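Local coordinates for PF14_0633 protein (Plasmodium falciparum, PDB 3IGM) that binds specific DNA sequences through its AP2 domain, gripping its cognate DNA as a domain-swapped dimer, and acts as a transcriptional regulator, at the interface of chains A and B. Numbering follows the deposited sequence. Chains: chain A/B, PF14_0633 protein.

Contacts 1 and 2 are symmetry-related, partly matching patches of one domain-swapped interface, with the centres of their C-alpha atoms about 26 Å apart. In contact 1 helix 40-58 of chain B lies on the sheet of chain A; in contact 2 helix 40-57 of chain A lies on the sheet of chain B. A:Trp20, A:Ala22 and A:Phe35 of the sheet and B:Ala50 and B:Ala51 of the helix recur in contact 2 with the chains exchanged. Contact 1 centres on A:Phe35 and reaches B:Phe54; contact 2 adds the turns from A:Lys44 to A:Arg48. Each AP2 fold is thus completed by the partner's helix.

Contact 1: the interface of chains A and B. Residues chain A 20, 22, 35, 38; chain B 50-51, 54.
Helix 40-58 of chain B packs across strands 19-26 and 29-35 of chain A, and the loop residue A:Lys38 reaches the same helix from beyond the second strand. A:Phe35 lies flat beneath the helix: its CG stands anti to the carbonyl carbon (chi1 -66°), and the ring turns a face to the backbone of B:Ala51, whose CA sits over the ring centre, 3.7 Å from the centroid. Alanine suits this place because its short side chain lets an aromatic face come up against the helix backbone. The methyl CB of B:Ala51 touches A:Phe35 CD2 at 3.6 Å; on the same face, the methyl of B:Ala50 lies nearer CD1.

One turn on, B:Phe54 comes to the ring's tip, with its CB 3.4 Å from A:Phe35 CZ. With CG anti to its own backbone N (chi1 172°), B:Phe54 directs its ring past that tip, so that the two side chains cross at about a right angle. Its CD2 meets the CB of A:Ala22 at 3.6 Å, where the small methyl of the strand residue lets the ring come close. The long, flexible chain of A:Lys38, bent at chi2, spans from the loop to the helix and brings its amine NZ to 3.7 Å from B:Ala50 CB. This largely apolar packing gives the sheet of chain A a helix borrowed from chain B, completing its AP2 fold and contributing to the hold on the swapped dimer.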
loop_
_atom_site.group_PDB
_atom_site.type_symbol
_atom_site.label_atom_id
_atom_site.label_comp_id
_atom_site.label_asym_id
_atom_site.label_seq_id
_atom_site.Cartn_x
_atom_site.Cartn_y
_atom_site.Cartn_z
ATOM N N TRP A 20 0.396 6.545 -8.377
ATOM C CA TRP A 20 -0.091 7.676 -9.144
ATOM C C TRP A 20 0.381 7.512 -10.571
ATOM O O TRP A 20 1.568 7.251 -10.802
ATOM C CB TRP A 20 0.509 8.994 -8.617
ATOM C CG TRP A 20 0.244 9.270 -7.173
ATOM C CD1 TRP A 20 1.086 9.044 -6.126
ATOM C CD2 TRP A 20 -0.957 9.824 -6.619
ATOM N NE1 TRP A 20 0.479 9.424 -4.944
ATOM C CE2 TRP A 20 -0.775 9.904 -5.223
ATOM C CE3 TRP A 20 -2.173 10.257 -7.172
ATOM C CZ2 TRP A 20 -1.768 10.406 -4.360
ATOM C CZ3 TRP A 20 -3.163 10.752 -6.309
ATOM C CH2 TRP A 20 -2.947 10.825 -4.924
ATOM N N ALA A 22 0.632 9.769 -14.069
ATOM C CA ALA A 22 0.516 11.057 -14.723
ATOM C C ALA A 22 0.214 10.766 -16.183
ATOM O O ALA A 22 1.010 10.119 -16.893
ATOM C CB ALA A 22 1.828 11.846 -14.568
ATOM N N PHE A 35 4.163 6.461 -10.966
ATOM C CA PHE A 35 4.883 6.917 -9.774
ATOM C C PHE A 35 4.429 6.162 -8.522
ATOM O O PHE A 35 3.421 6.524 -7.893
ATOM C CB PHE A 35 4.683 8.427 -9.578
ATOM C CG PHE A 35 5.307 9.268 -10.659
ATOM C CD1 PHE A 35 6.616 9.759 -10.512
ATOM C CD2 PHE A 35 4.599 9.568 -11.816
ATOM C CE1 PHE A 35 7.201 10.536 -11.501
ATOM C CE2 PHE A 35 5.171 10.350 -12.820
ATOM C CZ PHE A 35 6.481 10.837 -12.660
ATOM N N LYS A 38 7.645 6.111 -2.881
ATOM C CA LYS A 38 9.062 5.865 -2.693
ATOM C C LYS A 38 9.253 4.706 -1.718
ATOM O O LYS A 38 8.560 4.632 -0.693
ATOM C CB LYS A 38 9.746 7.136 -2.171
ATOM C CG LYS A 38 9.286 8.435 -2.862
ATOM C CD LYS A 38 9.594 8.438 -4.363
ATOM C CE LYS A 38 9.105 9.725 -5.030
ATOM N NZ LYS A 38 9.185 9.638 -6.524
ATOM N N ALA B 50 5.863 14.221 -7.102
ATOM C CA ALA B 50 6.729 13.864 -8.230
ATOM C C ALA B 50 5.937 13.697 -9.513
ATOM O O ALA B 50 6.410 14.082 -10.600
ATOM C CB ALA B 50 7.498 12.569 -7.927
ATOM N N ALA B 51 4.750 13.093 -9.396
ATOM C CA ALA B 51 3.836 12.961 -10.534
ATOM C C ALA B 51 3.399 14.333 -11.031
ATOM O O ALA B 51 3.340 14.570 -12.231
ATOM C CB ALA B 51 2.599 12.087 -10.168
ATOM N N PHE B 54 6.323 16.056 -12.821
ATOM C CA PHE B 54 6.448 15.470 -14.165
ATOM C C PHE B 54 5.399 16.063 -15.097
ATOM O O PHE B 54 5.691 16.425 -16.246
ATOM C CB PHE B 54 6.279 13.948 -14.103
ATOM C CG PHE B 54 6.200 13.282 -15.461
ATOM C CD1 PHE B 54 7.358 12.980 -16.176
ATOM C CD2 PHE B 54 4.962 12.961 -16.022
ATOM C CE1 PHE B 54 7.298 12.372 -17.436
ATOM C CE2 PHE B 54 4.886 12.346 -17.279
ATOM C CZ PHE B 54 6.061 12.052 -17.989
#

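Contact 2: the interface of chains A and B. Residues chain A 44, 47-48, 50-52; chain B 6, 11, 20, 22, 35.
B:Trp20, on strand 19-26, pushes its indole against helix 40-57 of chain A and can be followed outward atom by atom. Its CB touches the methyl CB of A:Ala51 at 3.9 Å. Placing CG anti to the carbonyl carbon (chi1 -62°) sends the ring toward the helix, where CG faces A:Arg48 CA. CD1 meets the CB of A:Ala47 at 3.5 Å, a methyl lying at the indole edge, in plane. NE1 donates a hydrogen bond to the backbone O of A:Lys44, 2.9 Å away with 153° at the hydrogen; that oxygen lies slightly out of the indole plane. Farther round, CE2 and CZ2 run under the aliphatic part of A:Arg48, whose CG sits over the six-membered ring, 3.7 Å from its centroid. At the tip, CH2 reaches A:Arg48 CD. Tryptophan suits this position because it joins a broad apolar face to one directed N-H, while arginine offers methylenes for the face and turns its guanidinium steeply to the indole, 77° between planes.

The helix of chain A thus packs on the sheet of chain B to form a domain-swapped AP2 core. Beside the indole, the small A:Ala51 lets the helix backbone come close, its CA over the B:Phe35 ring; its CB also meets B:Val11 CG1, a branched side chain that fills the flank. B:Ser6 packs its CB against A:Arg48 CG, and its hydroxyl OG donates to B:Val11 O at 2.6 Å, approaching from above the carbonyl plane.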
loop_
_atom_site.group_PDB
_atom_site.type_symbol
_atom_site.label_atom_id
_atom_site.label_comp_id
_atom_site.label_asym_id
_atom_site.label_seq_id
_atom_site.Cartn_x
_atom_site.Cartn_y
_atom_site.Cartn_z
ATOM N N LYS A 44 6.711 -2.327 2.216
ATOM C CA LYS A 44 5.656 -3.344 2.180
ATOM C C LYS A 44 6.190 -4.666 2.739
ATOM O O LYS A 44 5.530 -5.319 3.554
ATOM C CB LYS A 44 5.105 -3.539 0.757
ATOM C CG LYS A 44 3.903 -4.503 0.666
ATOM C CD LYS A 44 3.404 -4.628 -0.775
ATOM C CE LYS A 44 2.304 -5.677 -0.903
ATOM N NZ LYS A 44 2.089 -6.084 -2.319
ATOM N N ALA A 47 6.660 -4.394 6.442
ATOM C CA ALA A 47 5.321 -4.507 7.022
ATOM C C ALA A 47 4.853 -5.968 7.060
ATOM O O ALA A 47 4.187 -6.376 8.008
ATOM C CB ALA A 47 4.324 -3.642 6.247
ATOM N N ARG A 48 5.210 -6.744 6.033
ATOM C CA ARG A 48 4.865 -8.162 5.969
ATOM C C ARG A 48 5.572 -8.969 7.055
ATOM O O ARG A 48 4.952 -9.826 7.700
ATOM C CB ARG A 48 5.185 -8.751 4.597
ATOM C CG ARG A 48 4.520 -10.106 4.371
ATOM C CD ARG A 48 5.023 -10.787 3.116
ATOM N NE ARG A 48 6.458 -11.043 3.168
ATOM C CZ ARG A 48 7.019 -12.145 3.671
ATOM N NH1 ARG A 48 6.268 -13.119 4.179
ATOM N NH2 ARG A 48 8.340 -12.270 3.663
ATOM N N ALA A 50 6.852 -7.716 9.946
ATOM C CA ALA A 50 6.225 -7.260 11.186
ATOM C C ALA A 50 4.881 -7.947 11.464
ATOM O O ALA A 50 4.577 -8.284 12.613
ATOM C CB ALA A 50 6.067 -5.736 11.175
ATOM N N ALA A 51 4.090 -8.160 10.413
ATOM C CA ALA A 51 2.778 -8.808 10.536
ATOM C C ALA A 51 2.888 -10.315 10.809
ATOM O O ALA A 51 2.082 -10.884 11.557
ATOM C CB ALA A 51 1.928 -8.549 9.278
ATOM N N VAL A 52 3.878 -10.952 10.185
ATOM C CA VAL A 52 4.158 -12.372 10.410
ATOM C C VAL A 52 4.684 -12.588 11.830
ATOM O O VAL A 52 4.273 -13.534 12.508
ATOM C CB VAL A 52 5.150 -12.919 9.349
ATOM C CG1 VAL A 52 5.751 -14.257 9.775
ATOM C CG2 VAL A 52 4.460 -13.039 7.991
ATOM N N SER B 6 0.564 -13.073 1.692
ATOM C CA SER B 6 1.879 -13.089 2.325
ATOM C C SER B 6 2.457 -14.481 2.108
ATOM O O SER B 6 1.825 -15.333 1.473
ATOM C CB SER B 6 1.782 -12.745 3.816
ATOM O OG SER B 6 1.092 -13.739 4.551
ATOM N N VAL B 11 -1.896 -14.147 7.676
ATOM C CA VAL B 11 -1.541 -12.795 7.218
ATOM C C VAL B 11 -1.951 -12.594 5.754
ATOM O O VAL B 11 -1.490 -13.309 4.854
ATOM C CB VAL B 11 -0.014 -12.472 7.412
ATOM C CG1 VAL B 11 0.286 -11.026 7.016
ATOM C CG2 VAL B 11 0.436 -12.738 8.844
ATOM N N TRP B 20 -1.209 -5.062 5.447
ATOM C CA TRP B 20 -1.257 -6.447 5.886
ATOM C C TRP B 20 -2.159 -6.556 7.101
ATOM O O TRP B 20 -2.056 -5.760 8.042
ATOM C CB TRP B 20 0.139 -6.953 6.251
ATOM C CG TRP B 20 1.122 -6.944 5.112
ATOM C CD1 TRP B 20 2.156 -6.074 4.935
ATOM C CD2 TRP B 20 1.164 -7.848 4.000
ATOM N NE1 TRP B 20 2.848 -6.381 3.790
ATOM C CE2 TRP B 20 2.261 -7.463 3.191
ATOM C CE3 TRP B 20 0.387 -8.945 3.606
ATOM C CZ2 TRP B 20 2.601 -8.139 2.010
ATOM C CZ3 TRP B 20 0.725 -9.615 2.424
ATOM C CH2 TRP B 20 1.823 -9.209 1.647
ATOM N N ALA B 22 -3.298 -9.282 10.094
ATOM C CA ALA B 22 -3.041 -10.540 10.771
ATOM C C ALA B 22 -4.318 -10.962 11.476
ATOM O O ALA B 22 -4.755 -10.304 12.427
ATOM C CB ALA B 22 -1.901 -10.395 11.764
ATOM N N PHE B 35 -1.359 -3.779 9.615
ATOM C CA PHE B 35 0.039 -3.403 9.424
ATOM C C PHE B 35 0.264 -2.689 8.088
ATOM O O PHE B 35 0.484 -3.338 7.066
ATOM C CB PHE B 35 0.949 -4.640 9.528
ATOM C CG PHE B 35 1.012 -5.241 10.908
ATOM C CD1 PHE B 35 1.982 -4.821 11.823
ATOM C CD2 PHE B 35 0.111 -6.237 11.293
ATOM C CE1 PHE B 35 2.052 -5.379 13.099
ATOM C CE2 PHE B 35 0.175 -6.802 12.577
ATOM C CZ PHE B 35 1.144 -6.364 13.479
#